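Local structure of restriction endonuclease (Mycobacterium sp., 4F0Q) at residues A[268-271]-A[272-275]; A[395-398]-A[399-403]. The protein cleaves DNA that carries methylated cytosine, acting as a tetrameric, modification-dependent restriction endonuclease. One frame throughout, in Å; residues are numbered along the deposited sequence.

Both contacts are local, each made within one continuous run of chain, and they lie on the same side of the chain's centre, about 15 Å apart between centres. Interaction 1 sits at the surface, where a loop turns into the short helix 271-274, and polar side chains cap the helix start. Interaction 2 is partly buried and covers the last turns of helix 393-401, where main-chain bonds do the holding while its side chains reach the sheet, the loop of interaction 1 and other subunits. The two touch directly: Q396 NE2 probably donates to Q269 O at 2.8 Å, and V268 CG2 packs on I400 CD1 at 3.8 Å, so the loop before the short helix rests on helix 393-401.

Interaction 1: residues A[268-271]-A[272-275]; sequences VQSS and KEQQ
S270 and E273 exchange bonds in a capping box at the start of helix 271-274. S270 OG stands between its own N and carbonyl carbon (chi1 63°), which turns it along the chain to accept from E273 N at 3.2 Å; a short hydroxyl suits an N-cap because it can take the place of a missing carbonyl. In return, E273 reaches back with an extended chain, CG beside its own backbone N, and OE1 receives S270 N at 2.7 Å in a nearly straight bond (175°) on the anti side of the carboxylate. Q274, with a similar first torsion, lies on another side of the helix. Its N donates to S270 O at 3.3 Å, an i to i+4 bond of the first turn; its CG also lies 3.3 Å from S270 O, and its NE2 donates to Q269 O at 3.2 Å from above the carbonyl plane. Q274 OE1 accepts from F391 N outside the helix, so both ends of this buried amide are used. The Q269 amide stands almost perpendicular to that of Q274, its OE1 lying 3.6 Å from Q274 CG. The negative carboxylate of E273 beside the first turn probably interacts favourably with the helix dipole.

Interaction 2: residues A[395-398]-A[399-403]; sequences AQVE and IIDDQ
Four successive i to i+4 bonds carry the end of helix 393-401, from I399 N to A395 O (2.9 Å) through to D402 N and E398 O (3.2 Å), and in the last of these the donor has risen well above the carbonyl plane as D402 leaves helical geometry. D401 CG lies beside its own backbone N (chi1 -66°), which folds the carboxylate back over the preceding turn and brings OD1 to 2.9 Å from V397 O, an unbonded and probably unfavourable approach of two acceptors, although V397 O also receives D401 N. The side chains of D401 and V397 run side by side in the same direction, and both pack on T98 of the fourth subunit. I399 carries CG1 close over A395 O at 3.2 Å, and its branched hydrocarbon meets V406 and L408 of strand 406-409 and V370 of helix 367-374. Helix 393-401 forms the beta-alpha-beta crossover between 381-387 and 406-409, neighbouring parallel strands of the five-stranded mixed sheet in a PD-(D/E)XK-type nuclease domain. I400 places CG1 equally near Q396 O and touches A267 of the loop before helix 271-274, yet remains largely exposed. E398 and D402 bear like charges, with E398 OE2 and D402 OD2 5.9 Å apart, and both oxygens form salt bridges to R376 of the third subunit, whose cation probably offsets their mutual repulsion. E398 OE1 adds a salt bridge to R372 of that subunit and accepts from Q394.

Interaction 1: residues A[268-271]-A[272-275]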
loop_
_atom_site.group_PDB
_atom_site.type_symbol
_atom_site.label_atom_id
_atom_site.label_comp_id
_atom_site.label_asym_id
_atom_site.label_seq_id
_atom_site.Cartn_x
_atom_site.Cartn_y
_atom_site.Cartn_z
ATOM N N VAL A 268 -10.058 9.263 15.806
ATOM C CA VAL A 268 -11.481 9.357 15.507
ATOM C C VAL A 268 -11.936 10.812 15.478
ATOM O O VAL A 268 -11.926 11.497 16.500
ATOM C CB VAL A 268 -12.326 8.588 16.538
ATOM C CG1 VAL A 268 -13.806 8.808 16.277
ATOM C CG2 VAL A 268 -11.984 7.106 16.506
ATOM N N GLN A 269 -12.330 11.279 14.299
ATOM C CA GLN A 269 -12.812 12.644 14.147
ATOM C C GLN A 269 -14.330 12.693 14.242
ATOM O O GLN A 269 -15.020 11.804 13.745
ATOM C CB GLN A 269 -12.360 13.232 12.810
ATOM C CG GLN A 269 -10.854 13.276 12.626
ATOM C CD GLN A 269 -10.446 14.026 11.376
ATOM O OE1 GLN A 269 -11.270 14.674 10.731
ATOM N NE2 GLN A 269 -9.168 13.942 11.026
ATOM N N SER A 270 -14.845 13.734 14.885
ATOM C CA SER A 270 -16.284 13.932 14.971
ATOM C C SER A 270 -16.814 14.362 13.611
ATOM O O SER A 270 -16.040 14.628 12.691
ATOM C CB SER A 270 -16.620 14.988 16.025
ATOM O OG SER A 270 -16.078 16.250 15.673
ATOM N N SER A 271 -18.135 14.426 13.482
ATOM C CA SER A 271 -18.745 14.881 12.242
ATOM C C SER A 271 -18.411 16.348 11.998
ATOM O O SER A 271 -18.274 16.779 10.855
ATOM C CB SER A 271 -20.261 14.676 12.271
ATOM O OG SER A 271 -20.588 13.298 12.332
ATOM N N LYS A 272 -18.268 17.106 13.081
ATOM C CA LYS A 272 -17.971 18.532 12.984
ATOM C C LYS A 272 -16.539 18.781 12.518
ATOM O O LYS A 272 -16.268 19.747 11.806
ATOM C CB LYS A 272 -18.221 19.229 14.325
ATOM C CG LYS A 272 -18.094 20.744 14.263
ATOM C CD LYS A 272 -18.613 21.410 15.528
ATOM C CE LYS A 272 -17.750 21.074 16.733
ATOM N NZ LYS A 272 -18.202 21.801 17.952
ATOM N N GLU A 273 -15.628 17.902 12.919
ATOM C CA GLU A 273 -14.227 18.026 12.535
ATOM C C GLU A 273 -14.015 17.716 11.056
ATOM O O GLU A 273 -13.225 18.375 10.382
ATOM C CB GLU A 273 -13.352 17.117 13.398
ATOM C CG GLU A 273 -13.225 17.576 14.841
ATOM C CD GLU A 273 -12.535 16.551 15.719
ATOM O OE1 GLU A 273 -13.115 15.465 15.930
ATOM O OE2 GLU A 273 -11.416 16.831 16.194
ATOM N N GLN A 274 -14.725 16.710 10.555
ATOM C CA GLN A 274 -14.602 16.309 9.158
ATOM C C GLN A 274 -15.240 17.339 8.231
ATOM O O GLN A 274 -14.883 17.440 7.057
ATOM C CB GLN A 274 -15.239 14.937 8.938
ATOM C CG GLN A 274 -14.688 13.849 9.839
ATOM C CD GLN A 274 -15.381 12.519 9.628
ATOM O OE1 GLN A 274 -15.459 12.018 8.507
ATOM N NE2 GLN A 274 -15.898 11.943 10.707
ATOM N N GLN A 275 -16.191 18.096 8.766
ATOM C CA GLN A 275 -16.851 19.154 8.018
ATOM C C GLN A 275 -16.097 20.466 8.204
ATOM O O GLN A 275 -15.424 20.656 9.217
ATOM C CB GLN A 275 -18.301 19.307 8.488
ATOM C CG GLN A 275 -19.188 18.118 8.162
ATOM C CD GLN A 275 -19.372 17.922 6.673
ATOM O OE1 GLN A 275 -20.036 18.719 6.011
ATOM N NE2 GLN A 275 -18.783 16.860 6.136
#

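Interaction 2: residues A[395-398]-A[399-403]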
loop_
_atom_site.group_PDB
_atom_site.type_symbol
_atom_site.label_atom_id
_atom_site.label_comp_id
_atom_site.label_asym_id
_atom_site.label_seq_id
_atom_site.Cartn_x
_atom_site.Cartn_y
_atom_site.Cartn_z
ATOM N N ALA A 395 -17.576 3.500 11.989
ATOM C CA ALA A 395 -16.827 3.215 10.770
ATOM C C ALA A 395 -15.336 3.447 10.992
ATOM O O ALA A 395 -14.512 2.577 10.708
ATOM C CB ALA A 395 -17.334 4.077 9.625
ATOM N N GLN A 396 -15.004 4.625 11.511
ATOM C CA GLN A 396 -13.622 4.986 11.798
ATOM C C GLN A 396 -13.003 4.038 12.820
ATOM O O GLN A 396 -11.841 3.653 12.695
ATOM C CB GLN A 396 -13.546 6.426 12.303
ATOM C CG GLN A 396 -14.210 7.439 11.384
ATOM C CD GLN A 396 -14.147 8.851 11.929
ATOM O OE1 GLN A 396 -13.086 9.473 11.952
ATOM N NE2 GLN A 396 -15.288 9.364 12.375
ATOM N N VAL A 397 -13.786 3.668 13.830
ATOM C CA VAL A 397 -13.334 2.730 14.852
ATOM C C VAL A 397 -12.977 1.376 14.241
ATOM O O VAL A 397 -11.932 0.802 14.546
ATOM C CB VAL A 397 -14.396 2.544 15.962
ATOM C CG1 VAL A 397 -14.112 1.292 16.782
ATOM C CG2 VAL A 397 -14.447 3.773 16.859
ATOM N N GLU A 398 -13.843 0.878 13.365
ATOM C CA GLU A 398 -13.603 -0.403 12.708
ATOM C C GLU A 398 -12.446 -0.326 11.713
ATOM O O GLU A 398 -11.784 -1.328 11.445
ATOM C CB GLU A 398 -14.877 -0.907 12.029
ATOM C CG GLU A 398 -16.001 -1.218 13.006
ATOM C CD GLU A 398 -17.297 -1.583 12.315
ATOM O OE1 GLU A 398 -18.343 -1.627 12.995
ATOM O OE2 GLU A 398 -17.270 -1.834 11.092
ATOM N N ILE A 399 -12.206 0.864 11.168
ATOM C CA ILE A 399 -11.069 1.075 10.276
ATOM C C ILE A 399 -9.752 1.041 11.051
ATOM O O ILE A 399 -8.790 0.396 10.635
ATOM C CB ILE A 399 -11.183 2.413 9.515
ATOM C CG1 ILE A 399 -12.298 2.339 8.471
ATOM C CG2 ILE A 399 -9.867 2.761 8.835
ATOM C CD1 ILE A 399 -12.535 3.643 7.743
ATOM N N ILE A 400 -9.723 1.732 12.185
ATOM C CA ILE A 400 -8.536 1.782 13.033
ATOM C C ILE A 400 -8.217 0.424 13.657
ATOM O O ILE A 400 -7.073 -0.031 13.622
ATOM C CB ILE A 400 -8.697 2.826 14.155
ATOM C CG1 ILE A 400 -8.841 4.227 13.561
ATOM C CG2 ILE A 400 -7.514 2.775 15.110
ATOM C CD1 ILE A 400 -9.242 5.275 14.570
ATOM N N ASP A 401 -9.234 -0.218 14.224
ATOM C CA ASP A 401 -9.051 -1.498 14.905
ATOM C C ASP A 401 -8.584 -2.606 13.968
ATOM O O ASP A 401 -7.574 -3.262 14.225
ATOM C CB ASP A 401 -10.343 -1.918 15.609
ATOM C CG ASP A 401 -10.712 -0.987 16.743
ATOM O OD1 ASP A 401 -10.227 0.163 16.743
ATOM O OD2 ASP A 401 -11.486 -1.405 17.630
ATOM N N ASP A 402 -9.320 -2.809 12.880
ATOM C CA ASP A 402 -9.018 -3.889 11.949
ATOM C C ASP A 402 -8.002 -3.474 10.888
ATOM O O ASP A 402 -7.745 -4.219 9.942
ATOM C CB ASP A 402 -10.301 -4.401 11.293
ATOM C CG ASP A 402 -11.292 -4.952 12.302
ATOM O OD1 ASP A 402 -11.218 -6.159 12.612
ATOM O OD2 ASP A 402 -12.143 -4.176 12.789
ATOM N N GLN A 403 -7.432 -2.284 11.058
ATOM C CA GLN A 403 -6.384 -1.769 10.178
ATOM C C GLN A 403 -6.787 -1.751 8.703
ATOM O O GLN A 403 -6.139 -2.381 7.868
ATOM C CB GLN A 403 -5.087 -2.565 10.359
ATOM C CG GLN A 403 -4.586 -2.625 11.793
ATOM C CD GLN A 403 -3.302 -3.422 11.930
ATOM O OE1 GLN A 403 -2.573 -3.619 10.957
ATOM N NE2 GLN A 403 -3.021 -3.886 13.142
#